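Local coordinates for protein Lic11098 (Leptospira interrogans serogroup Icterohaemorrhagiae serovar copenhageni, PDB 4U08) that is of unknown function but belongs to the leucine-rich repeat proteins of a pathogen and is perhaps a virulence factor that binds other molecules through its curved solenoid, at residues L142-F147 and G164-Q169; E184-D189 and Q207-R212; H190-V195 and N213-T218; L234-L239 and L257-L262. All blocks are in the same frame, centred on the assembly; numbering follows the deposited sequence.

Contact 1. Residues L142-F147 and G164-Q169; sequences LGHNQF and GLDHNQ. With ZN (zinc ion), chain G.
Two successive coils of a leucine-rich repeat solenoid meet where their strands end, and their bonding centres on the buried amide of Asn168. Its ND2 donates to Leu142 O of the preceding coil at 3.0 Å, nearly straight at 172°, and also to Leu165 O of its own coil, with both acceptors in the amide plane. At the other end of the amide, OD1 of Asn168 accepts from Phe147 N at 3.2 Å and weakly from Asn145 N, while lying at the edge of the Phe147 ring. Backbone bonds flank this core: His144 N to Asp166 O, and Gln169 N to Phe147 O at 2.8 Å. Farther out, His144 and His167 form an offset stack with ring centroids 4.1 Å apart and planes at 12°. His167 CB sits over the centre of the His144 ring, whereas His144 NE2 overhangs the rim of His167. A second-shell carboxylate sets the rotation of His167: Asp166, its CG between N and the carbonyl carbon (chi1 60°), accepts from His167 ND1 at OD2 through the anti lone pair, 2.9 Å away. This probably strengthens the ring as a metal ligand. His190 shares the zinc, which His167 NE2 binds at 2.1 Å.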
# COMPACT_ATOMS: atom_id res chain seq x y z
N LEU A 142 10.77 -4.41 6.55
CA LEU A 142 10.77 -4.92 7.93
C LEU A 142 9.41 -5.48 8.33
O LEU A 142 9.15 -5.73 9.51
CB LEU A 142 11.19 -3.80 8.92
CG LEU A 142 12.59 -3.24 8.75
CD1 LEU A 142 12.70 -1.86 9.39
CD2 LEU A 142 13.63 -4.21 9.29
N GLY A 143 8.55 -5.68 7.34
CA GLY A 143 7.22 -6.22 7.57
C GLY A 143 7.22 -7.60 8.22
O GLY A 143 8.19 -8.34 8.07
N HIS A 144 6.15 -7.96 8.94
CA HIS A 144 6.01 -9.29 9.56
C HIS A 144 7.16 -9.63 10.50
O HIS A 144 7.83 -10.65 10.36
CB HIS A 144 5.78 -10.41 8.51
CG HIS A 144 4.51 -10.25 7.73
ND1 HIS A 144 4.49 -9.48 6.59
CD2 HIS A 144 3.27 -10.75 7.95
CE1 HIS A 144 3.24 -9.51 6.15
NE2 HIS A 144 2.47 -10.25 6.94
N ASN A 145 7.43 -8.74 11.45
CA ASN A 145 8.45 -8.93 12.48
C ASN A 145 7.77 -8.71 13.83
O ASN A 145 6.54 -8.86 13.93
CB ASN A 145 9.66 -8.02 12.24
CG ASN A 145 10.67 -8.65 11.34
OD1 ASN A 145 11.34 -9.59 11.73
ND2 ASN A 145 10.77 -8.19 10.09
N GLN A 146 8.55 -8.33 14.85
CA GLN A 146 8.00 -8.12 16.19
C GLN A 146 8.36 -6.74 16.75
O GLN A 146 8.61 -6.60 17.95
CB GLN A 146 8.48 -9.25 17.15
CG GLN A 146 7.84 -10.60 16.86
CD GLN A 146 8.75 -11.77 17.18
OE1 GLN A 146 9.95 -11.62 17.45
NE2 GLN A 146 8.19 -12.97 17.12
N PHE A 147 8.34 -5.71 15.89
CA PHE A 147 8.61 -4.34 16.32
C PHE A 147 7.39 -3.73 17.02
O PHE A 147 6.34 -3.54 16.40
CB PHE A 147 9.04 -3.46 15.13
CG PHE A 147 10.38 -3.78 14.54
CD1 PHE A 147 11.55 -3.28 15.11
CD2 PHE A 147 10.48 -4.56 13.39
CE1 PHE A 147 12.81 -3.55 14.53
CE2 PHE A 147 11.73 -4.85 12.83
CZ PHE A 147 12.89 -4.35 13.41
N GLY A 164 8.99 -0.58 4.41
CA GLY A 164 7.92 -1.52 4.73
C GLY A 164 7.95 -1.86 6.20
O GLY A 164 8.92 -2.44 6.68
N LEU A 165 6.89 -1.51 6.92
CA LEU A 165 6.77 -1.78 8.36
C LEU A 165 5.44 -2.43 8.69
O LEU A 165 5.00 -2.41 9.83
CB LEU A 165 6.95 -0.48 9.15
CG LEU A 165 8.40 -0.02 9.34
CD1 LEU A 165 8.42 1.42 9.76
CD2 LEU A 165 9.10 -0.89 10.38
N ASP A 166 4.80 -3.03 7.67
CA ASP A 166 3.49 -3.65 7.82
C ASP A 166 3.55 -4.89 8.73
O ASP A 166 4.58 -5.57 8.78
CB ASP A 166 2.97 -4.06 6.42
CG ASP A 166 3.90 -5.06 5.73
OD1 ASP A 166 4.94 -4.61 5.18
OD2 ASP A 166 3.62 -6.28 5.82
N HIS A 167 2.42 -5.22 9.37
CA HIS A 167 2.28 -6.42 10.22
C HIS A 167 3.33 -6.51 11.32
O HIS A 167 4.00 -7.52 11.50
CB HIS A 167 2.26 -7.70 9.35
CG HIS A 167 1.10 -7.73 8.41
ND1 HIS A 167 1.19 -7.18 7.14
CD2 HIS A 167 -0.15 -8.21 8.60
CE1 HIS A 167 -0.01 -7.33 6.61
NE2 HIS A 167 -0.85 -7.96 7.43
N ASN A 168 3.47 -5.41 12.05
CA ASN A 168 4.33 -5.36 13.24
C ASN A 168 3.38 -5.03 14.37
O ASN A 168 2.16 -5.25 14.21
CB ASN A 168 5.47 -4.35 13.06
CG ASN A 168 6.62 -4.98 12.35
OD1 ASN A 168 7.29 -5.85 12.89
ND2 ASN A 168 6.83 -4.63 11.09
N GLN A 169 3.88 -4.52 15.48
CA GLN A 169 2.97 -4.19 16.57
C GLN A 169 3.10 -2.73 16.97
O GLN A 169 2.88 -2.39 18.13
CB GLN A 169 3.11 -5.18 17.76
CG GLN A 169 4.39 -6.03 17.70
CD GLN A 169 4.13 -7.46 17.33
OE1 GLN A 169 4.11 -8.35 18.19
NE2 GLN A 169 3.98 -7.73 16.03
ZN ZN G . -2.91 -7.87 7.59
O HOH W 1 7.97 -5.01 4.32
O HOH W 2 5.70 -8.11 4.46
O HOH W 3 -3.75 -6.23 6.36

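Contact 2. Residues E184-D189 and Q207-R212; sequences ESLGLD and QILHLR. With ZN (zinc ion), chain F; CA (calcium ion), chain H.
The close-packed half of this contact is a pair of parallel strands, 185-187 and 208-210, running within 3° of each other. Leu186 N donates to Ile208 O at 3.0 Å, and Leu186 O accepts from His210 N, both nearly along the C=O axes. Glu184 O takes two donors, Gln207 N and Ile208 N, so the strand pairing opens with a forked bond. At the other end of the pairing Arg212 bends at chi3 (-82°) to meet the buried Asp189, whose OD2 forms a salt bridge with NH2 of Arg212 at 2.8 Å. Asp189 OD1 accepts from Arg212 N at 3.0 Å and weakly from NE. On the buried face Leu186 and Leu209 lie side by side in the same conformation, CG anti to the backbone N, and CD2 of Leu186 touches CD1 of Leu209 at 3.8 Å. Beyond the strands Leu188 and Leu211 repeat this parallel alignment. Such stacking of equivalent leucines, coil upon coil, is the principle of the leucine-rich repeat fold, whose strands line the concave surface. That surface, bearing Ser185, Ile208 and His210, is much looser: Ser185 OG comes only to 4.2 Å from Ile208 CB. Here His210 ND1 binds a zinc ion at 2.2 Å, joined by a water in the ring plane, while Arg212 NH2 lies over one face of the imidazole. At the far end Glu184 and Gln207 extend alongside one another into a partly exposed region, and Glu184 OE1 reaches a calcium ion at 2.9 Å, which Glu161 also binds.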
# COMPACT_ATOMS: atom_id res chain seq x y z
N GLU A 184 9.16 7.66 -0.86
CA GLU A 184 8.08 7.64 -1.85
C GLU A 184 6.97 6.68 -1.46
O GLU A 184 5.81 6.91 -1.80
CB GLU A 184 8.61 7.27 -3.24
CG GLU A 184 9.57 8.31 -3.79
CD GLU A 184 10.31 7.92 -5.06
OE1 GLU A 184 10.20 6.75 -5.48
OE2 GLU A 184 11.01 8.79 -5.62
N SER A 185 7.33 5.59 -0.75
CA SER A 185 6.36 4.59 -0.33
C SER A 185 6.54 4.24 1.14
O SER A 185 7.64 3.89 1.58
CB SER A 185 6.47 3.35 -1.21
OG SER A 185 5.53 2.37 -0.83
N LEU A 186 5.46 4.32 1.90
CA LEU A 186 5.48 3.99 3.34
C LEU A 186 4.40 2.94 3.63
O LEU A 186 3.23 3.24 3.51
CB LEU A 186 5.31 5.27 4.20
CG LEU A 186 5.25 5.10 5.74
CD1 LEU A 186 6.45 4.28 6.28
CD2 LEU A 186 5.14 6.44 6.42
N GLY A 187 4.82 1.73 3.97
CA GLY A 187 3.90 0.63 4.25
C GLY A 187 3.71 0.40 5.74
O GLY A 187 4.62 -0.10 6.41
N LEU A 188 2.54 0.75 6.27
CA LEU A 188 2.22 0.59 7.69
C LEU A 188 0.95 -0.25 7.95
O LEU A 188 0.41 -0.19 9.05
CB LEU A 188 2.07 1.98 8.33
CG LEU A 188 3.36 2.81 8.43
CD1 LEU A 188 3.05 4.24 8.68
CD2 LEU A 188 4.29 2.22 9.52
N ASP A 189 0.48 -1.01 6.95
CA ASP A 189 -0.73 -1.84 7.11
C ASP A 189 -0.65 -2.79 8.30
O ASP A 189 0.38 -3.43 8.52
CB ASP A 189 -0.98 -2.75 5.88
CG ASP A 189 -1.30 -2.04 4.58
OD1 ASP A 189 -1.75 -0.89 4.62
OD2 ASP A 189 -1.11 -2.66 3.51
N GLN A 207 4.47 9.32 -2.17
CA GLN A 207 3.48 9.09 -3.21
C GLN A 207 2.43 8.09 -2.77
O GLN A 207 1.30 8.16 -3.23
CB GLN A 207 4.17 8.57 -4.48
CG GLN A 207 5.08 9.60 -5.15
CD GLN A 207 6.05 8.94 -6.12
OE1 GLN A 207 7.19 9.37 -6.25
NE2 GLN A 207 5.65 7.89 -6.81
N ILE A 208 2.84 7.08 -1.98
CA ILE A 208 1.96 6.00 -1.53
C ILE A 208 2.06 5.83 -0.01
O ILE A 208 3.15 5.61 0.52
CB ILE A 208 2.30 4.66 -2.25
CG1 ILE A 208 2.41 4.78 -3.80
CG2 ILE A 208 1.35 3.54 -1.84
CD1 ILE A 208 1.31 5.25 -4.63
N LEU A 209 0.92 5.86 0.67
CA LEU A 209 0.84 5.68 2.11
C LEU A 209 -0.20 4.61 2.42
O LEU A 209 -1.39 4.82 2.19
CB LEU A 209 0.49 7.04 2.79
CG LEU A 209 0.33 7.08 4.35
CD1 LEU A 209 1.55 6.44 5.07
CD2 LEU A 209 0.15 8.51 4.84
N HIS A 210 0.26 3.43 2.89
CA HIS A 210 -0.56 2.28 3.25
C HIS A 210 -0.77 2.26 4.75
O HIS A 210 0.19 2.07 5.50
CB HIS A 210 0.12 0.99 2.77
CG HIS A 210 -0.00 0.76 1.29
ND1 HIS A 210 0.46 -0.38 0.70
CD2 HIS A 210 -0.54 1.56 0.33
CE1 HIS A 210 0.21 -0.26 -0.60
NE2 HIS A 210 -0.39 0.89 -0.87
N LEU A 211 -1.99 2.54 5.18
CA LEU A 211 -2.34 2.59 6.61
C LEU A 211 -3.54 1.73 6.94
O LEU A 211 -4.22 1.96 7.95
CB LEU A 211 -2.62 4.04 7.02
CG LEU A 211 -1.39 4.91 7.29
CD1 LEU A 211 -1.78 6.35 7.33
CD2 LEU A 211 -0.74 4.54 8.60
N ARG A 212 -3.80 0.72 6.10
CA ARG A 212 -4.96 -0.15 6.27
C ARG A 212 -4.88 -0.96 7.54
O ARG A 212 -3.80 -1.41 7.91
CB ARG A 212 -5.08 -1.11 5.08
CG ARG A 212 -5.35 -0.39 3.75
CD ARG A 212 -5.18 -1.35 2.59
NE ARG A 212 -3.78 -1.50 2.21
CZ ARG A 212 -3.35 -2.27 1.21
NH1 ARG A 212 -4.22 -2.96 0.49
NH2 ARG A 212 -2.06 -2.35 0.93
ZN ZN F . 1.72 -1.92 1.73
CA CA H . 12.22 5.42 -6.99
O HOH W 4 1.83 -1.88 3.96
O HOH W 5 9.94 5.73 -8.27

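Contact 3. Residues H190-V195 and N213-T218; sequences HNQLNV and NNQLTT. With ZN (zinc ion), chain G.
Segments 190-195 and 213-218 run almost alongside each other, their end-to-end directions 15° apart. Both begin at a residue with left-handed helical backbone angles, His190 and Asn213, whose CA atoms lie 4.6 Å apart. The backbones join directly where Gln215 N donates to Leu193 O at 2.8 Å. Asn214 places its amide against the 190-195 backbone (chi1 -82°, CG beside the backbone N): OD1 accepts from Leu193 N at 3.1 Å, on a lone pair, and weakly from Asn191 N, while ND2 donates to Leu188 O and Leu211 O. At the start of the segments the Asn213 amide stacks on the imidazole of His190, planes 11° apart, with OD1 over the ring centre. ND1 of the same His190 ring binds zinc at 1.9 Å, a site shared with His167. Farther along, one water bridges Gln192 O, Asn194 ND2 and Gln215 OE1, the last at 2.7 Å from the water O. Leu216 CD2 presses to 3.6 Å from Val195 N, a buried amide that has no polar partner. In the leucine-rich repeat solenoid the two segments are successive loops, the first leading from strand 185-187 towards strand 208-210 and the second from strand 208-210 towards strand 231-233.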
# COMPACT_ATOMS: atom_id res chain seq x y z
N HIS A 190 -1.77 -2.96 8.97
CA HIS A 190 -1.96 -3.96 10.02
C HIS A 190 -0.97 -3.86 11.20
O HIS A 190 -0.41 -4.85 11.67
CB HIS A 190 -1.97 -5.38 9.40
CG HIS A 190 -2.99 -6.29 10.02
ND1 HIS A 190 -3.49 -7.39 9.33
CD2 HIS A 190 -3.58 -6.23 11.24
CE1 HIS A 190 -4.35 -7.97 10.15
NE2 HIS A 190 -4.46 -7.30 11.31
N ASN A 191 -0.79 -2.64 11.70
CA ASN A 191 -0.04 -2.42 12.94
C ASN A 191 -1.17 -2.08 13.92
O ASN A 191 -2.29 -2.53 13.71
CB ASN A 191 0.98 -1.28 12.76
CG ASN A 191 2.24 -1.74 12.13
OD1 ASN A 191 3.04 -2.38 12.77
ND2 ASN A 191 2.45 -1.43 10.86
N GLN A 192 -0.93 -1.26 14.95
CA GLN A 192 -2.01 -0.86 15.85
C GLN A 192 -1.90 0.62 16.09
O GLN A 192 -2.11 1.11 17.20
CB GLN A 192 -2.07 -1.72 17.14
CG GLN A 192 -0.74 -2.01 17.82
CD GLN A 192 -0.87 -3.08 18.87
OE1 GLN A 192 -1.83 -3.12 19.66
NE2 GLN A 192 0.11 -3.97 18.94
N LEU A 193 -1.55 1.36 15.02
CA LEU A 193 -1.36 2.80 15.10
C LEU A 193 -2.62 3.49 15.53
O LEU A 193 -3.65 3.32 14.89
CB LEU A 193 -0.87 3.36 13.75
CG LEU A 193 0.54 2.93 13.29
CD1 LEU A 193 0.75 3.29 11.81
CD2 LEU A 193 1.63 3.62 14.12
N ASN A 194 -2.55 4.26 16.62
CA ASN A 194 -3.72 4.98 17.13
C ASN A 194 -3.63 6.45 16.79
O ASN A 194 -4.63 7.17 16.87
CB ASN A 194 -3.90 4.75 18.65
CG ASN A 194 -2.65 4.90 19.48
OD1 ASN A 194 -2.07 5.98 19.58
ND2 ASN A 194 -2.20 3.81 20.09
N VAL A 195 -2.46 6.90 16.33
CA VAL A 195 -2.22 8.30 15.96
C VAL A 195 -1.04 8.35 14.98
O VAL A 195 -0.17 7.50 15.04
CB VAL A 195 -1.96 9.17 17.24
CG1 VAL A 195 -0.63 8.83 17.91
CG2 VAL A 195 -2.06 10.67 16.97
N ASN A 213 -6.02 -1.20 8.16
CA ASN A 213 -6.12 -2.07 9.32
C ASN A 213 -5.27 -1.58 10.51
O ASN A 213 -4.49 -2.33 11.08
CB ASN A 213 -5.79 -3.54 8.94
CG ASN A 213 -6.79 -4.56 9.45
OD1 ASN A 213 -6.95 -5.62 8.85
ND2 ASN A 213 -7.42 -4.29 10.58
N ASN A 214 -5.44 -0.32 10.88
CA ASN A 214 -4.80 0.24 12.07
C ASN A 214 -5.92 0.69 13.00
O ASN A 214 -7.06 0.22 12.84
CB ASN A 214 -3.81 1.36 11.69
CG ASN A 214 -2.49 0.80 11.26
OD1 ASN A 214 -1.70 0.36 12.09
ND2 ASN A 214 -2.22 0.77 9.96
N GLN A 215 -5.64 1.56 13.97
CA GLN A 215 -6.65 2.02 14.93
C GLN A 215 -6.75 3.53 14.96
O GLN A 215 -7.00 4.11 16.01
CB GLN A 215 -6.35 1.45 16.34
CG GLN A 215 -6.59 -0.07 16.43
CD GLN A 215 -5.86 -0.74 17.57
OE1 GLN A 215 -5.67 -0.17 18.66
NE2 GLN A 215 -5.48 -1.99 17.37
N LEU A 216 -6.56 4.19 13.78
CA LEU A 216 -6.62 5.65 13.68
C LEU A 216 -8.01 6.20 13.88
O LEU A 216 -8.94 5.73 13.24
CB LEU A 216 -6.06 6.14 12.33
CG LEU A 216 -4.59 5.79 12.03
CD1 LEU A 216 -4.27 6.07 10.55
CD2 LEU A 216 -3.66 6.60 12.94
N THR A 217 -8.15 7.26 14.68
CA THR A 217 -9.44 7.91 14.94
C THR A 217 -9.54 9.22 14.20
O THR A 217 -10.63 9.62 13.79
CB THR A 217 -9.75 8.02 16.44
OG1 THR A 217 -8.73 8.79 17.07
CG2 THR A 217 -9.87 6.66 17.12
N THR A 218 -8.40 9.92 14.04
CA THR A 218 -8.29 11.17 13.28
C THR A 218 -6.99 11.15 12.46
O THR A 218 -6.13 10.29 12.67
CB THR A 218 -8.30 12.44 14.19
OG1 THR A 218 -7.15 12.45 15.04
CG2 THR A 218 -9.58 12.62 14.99
ZN ZN G . -2.91 -7.87 7.59
O HOH W 6 -3.78 1.62 19.41
O HOH W 3 -3.75 -6.23 6.36

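Contact 4. Residues L234-L239 and L257-L262; sequences LNKNKL and LYENQL
Tyr258 presents one ring face to its own neighbour, Glu259, whose CG lies above the plane toward the rim. At the edge of that ring, near its plane, comes Asn235 CB, and the Asn235 amide is turned perpendicular to the ring. Lys236 runs out extended beside Tyr258 and Glu259, its CE arriving obliquely 3.8 Å from Tyr258 CE1. The ammonium does not close on the carboxylate, as Lys236 NZ remains 4.9 Å from Glu259 OE1, so any attraction there is probably a weak, longer-range one. A second flat group, the buried amide of Asn260, does the more exacting work. Within its plane ND2 of Asn260 donates to Leu234 O at 2.9 Å, bond angle 170°, and to Leu257 O of its own coil. Its OD1 accepts from Leu239 N at 3.1 Å on a lone pair. Leu234 O is gripped twice, since Asn237 ND2 also donates to it from above the carbonyl plane; that amide is held in turn by Leu211 O on the preceding coil. Backbone bonds bracket Asn260, with Lys236 N to Tyr258 O at 2.8 Å before it and Gln261 N to Leu239 O after it. Toward the interior, Leu257 CD2 meets Leu239 CD1 at 3.8 Å, the two side chains crossing at about a right angle, while Leu234 lies parallel to Leu257 on the same core. An inward-turned asparagine bonding successive turns above a leucine core is the hallmark of the leucine-rich repeat, in which it follows the strand at the consensus Asn position.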
# COMPACT_ATOMS: atom_id res chain seq x y z
N LEU A 234 -6.62 4.06 3.73
CA LEU A 234 -7.05 4.15 5.13
C LEU A 234 -8.14 3.16 5.52
O LEU A 234 -8.79 3.33 6.55
CB LEU A 234 -7.47 5.58 5.46
CG LEU A 234 -6.32 6.59 5.55
CD1 LEU A 234 -6.81 8.00 5.32
CD2 LEU A 234 -5.60 6.48 6.89
N ASN A 235 -8.30 2.08 4.72
CA ASN A 235 -9.30 1.04 4.98
C ASN A 235 -9.19 0.48 6.38
O ASN A 235 -8.07 0.28 6.87
CB ASN A 235 -9.12 -0.16 4.06
CG ASN A 235 -9.21 0.09 2.59
OD1 ASN A 235 -8.77 -0.75 1.81
ND2 ASN A 235 -9.85 1.18 2.19
N LYS A 236 -10.33 0.16 6.99
CA LYS A 236 -10.38 -0.52 8.29
C LYS A 236 -9.60 0.21 9.40
O LYS A 236 -8.69 -0.34 10.00
CB LYS A 236 -9.96 -1.99 8.16
CG LYS A 236 -10.94 -2.83 7.35
CD LYS A 236 -10.49 -4.27 7.23
CE LYS A 236 -11.55 -5.10 6.54
NZ LYS A 236 -11.07 -6.46 6.21
N ASN A 237 -9.95 1.46 9.63
CA ASN A 237 -9.46 2.26 10.75
C ASN A 237 -10.72 2.68 11.54
O ASN A 237 -11.78 2.09 11.31
CB ASN A 237 -8.62 3.46 10.28
CG ASN A 237 -7.20 3.06 10.00
OD1 ASN A 237 -6.39 2.95 10.92
ND2 ASN A 237 -6.86 2.81 8.75
N LYS A 238 -10.64 3.70 12.38
CA LYS A 238 -11.77 4.18 13.20
C LYS A 238 -12.01 5.66 12.99
O LYS A 238 -12.45 6.34 13.92
CB LYS A 238 -11.49 3.89 14.70
CG LYS A 238 -11.40 2.42 15.06
CD LYS A 238 -11.04 2.25 16.53
CE LYS A 238 -11.18 0.82 17.02
NZ LYS A 238 -10.09 -0.06 16.51
N LEU A 239 -11.72 6.17 11.78
CA LEU A 239 -11.90 7.59 11.46
C LEU A 239 -13.32 8.02 11.56
O LEU A 239 -14.21 7.40 10.96
CB LEU A 239 -11.32 7.96 10.08
CG LEU A 239 -9.83 7.63 9.86
CD1 LEU A 239 -9.47 7.73 8.39
CD2 LEU A 239 -8.94 8.55 10.68
N LEU A 257 -11.25 4.71 1.98
CA LEU A 257 -11.71 4.89 3.35
C LEU A 257 -12.74 3.83 3.77
O LEU A 257 -13.51 4.06 4.71
CB LEU A 257 -12.31 6.32 3.47
CG LEU A 257 -11.32 7.48 3.44
CD1 LEU A 257 -12.00 8.76 3.05
CD2 LEU A 257 -10.65 7.66 4.79
N TYR A 258 -12.72 2.66 3.09
CA TYR A 258 -13.58 1.51 3.32
C TYR A 258 -13.55 1.10 4.81
O TYR A 258 -12.47 1.01 5.40
CB TYR A 258 -13.17 0.34 2.40
CG TYR A 258 -13.69 -1.02 2.82
CD1 TYR A 258 -12.84 -1.98 3.35
CD2 TYR A 258 -15.04 -1.36 2.65
CE1 TYR A 258 -13.31 -3.24 3.73
CE2 TYR A 258 -15.53 -2.61 3.03
CZ TYR A 258 -14.66 -3.55 3.56
OH TYR A 258 -15.14 -4.79 3.92
N GLU A 259 -14.72 0.89 5.39
CA GLU A 259 -14.89 0.45 6.78
C GLU A 259 -14.25 1.40 7.81
O GLU A 259 -13.39 1.00 8.59
CB GLU A 259 -14.43 -1.01 6.96
CG GLU A 259 -15.56 -2.00 6.73
CD GLU A 259 -15.35 -3.42 7.21
OE1 GLU A 259 -14.59 -3.63 8.18
OE2 GLU A 259 -16.01 -4.33 6.64
N ASN A 260 -14.65 2.66 7.77
CA ASN A 260 -14.29 3.63 8.79
C ASN A 260 -15.62 4.00 9.47
O ASN A 260 -16.61 3.27 9.31
CB ASN A 260 -13.51 4.83 8.23
CG ASN A 260 -12.03 4.53 8.16
OD1 ASN A 260 -11.33 4.65 9.16
ND2 ASN A 260 -11.54 4.05 7.03
N GLN A 261 -15.67 5.09 10.20
CA GLN A 261 -16.91 5.45 10.89
C GLN A 261 -17.25 6.88 10.56
O GLN A 261 -17.75 7.62 11.41
CB GLN A 261 -16.78 5.18 12.41
CG GLN A 261 -16.25 3.78 12.78
CD GLN A 261 -15.96 3.53 14.25
OE1 GLN A 261 -15.70 2.39 14.66
NE2 GLN A 261 -16.00 4.57 15.09
N LEU A 262 -16.97 7.30 9.30
CA LEU A 262 -17.21 8.67 8.84
C LEU A 262 -18.69 8.99 8.77
O LEU A 262 -19.44 8.19 8.24
CB LEU A 262 -16.56 8.93 7.45
CG LEU A 262 -15.04 8.81 7.41
CD1 LEU A 262 -14.56 8.80 5.97
CD2 LEU A 262 -14.40 9.98 8.16

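Along the chain contact 1 comes first and contact 4 last, while the segments of contacts 2 and 3 alternate between them because both join the same two coils, contact 2 through strands 185-187 and 208-210, contact 3 through the loops that follow. Their centres are 13 Å apart. Contact 1 touches both, and its zinc ion is shared with contact 3. Contact 4 touches contacts 2 and 3, with centres 15 and 10 Å away, but is separated from contact 1 by about 10 Å between nearest atoms. Asn168, Asn191, Asn214, Asn237 and Asn260 recur every 23 residues, so one pattern of bonds propagates along the solenoid, while the zinc-binding His167 and His190 give way to Asn213.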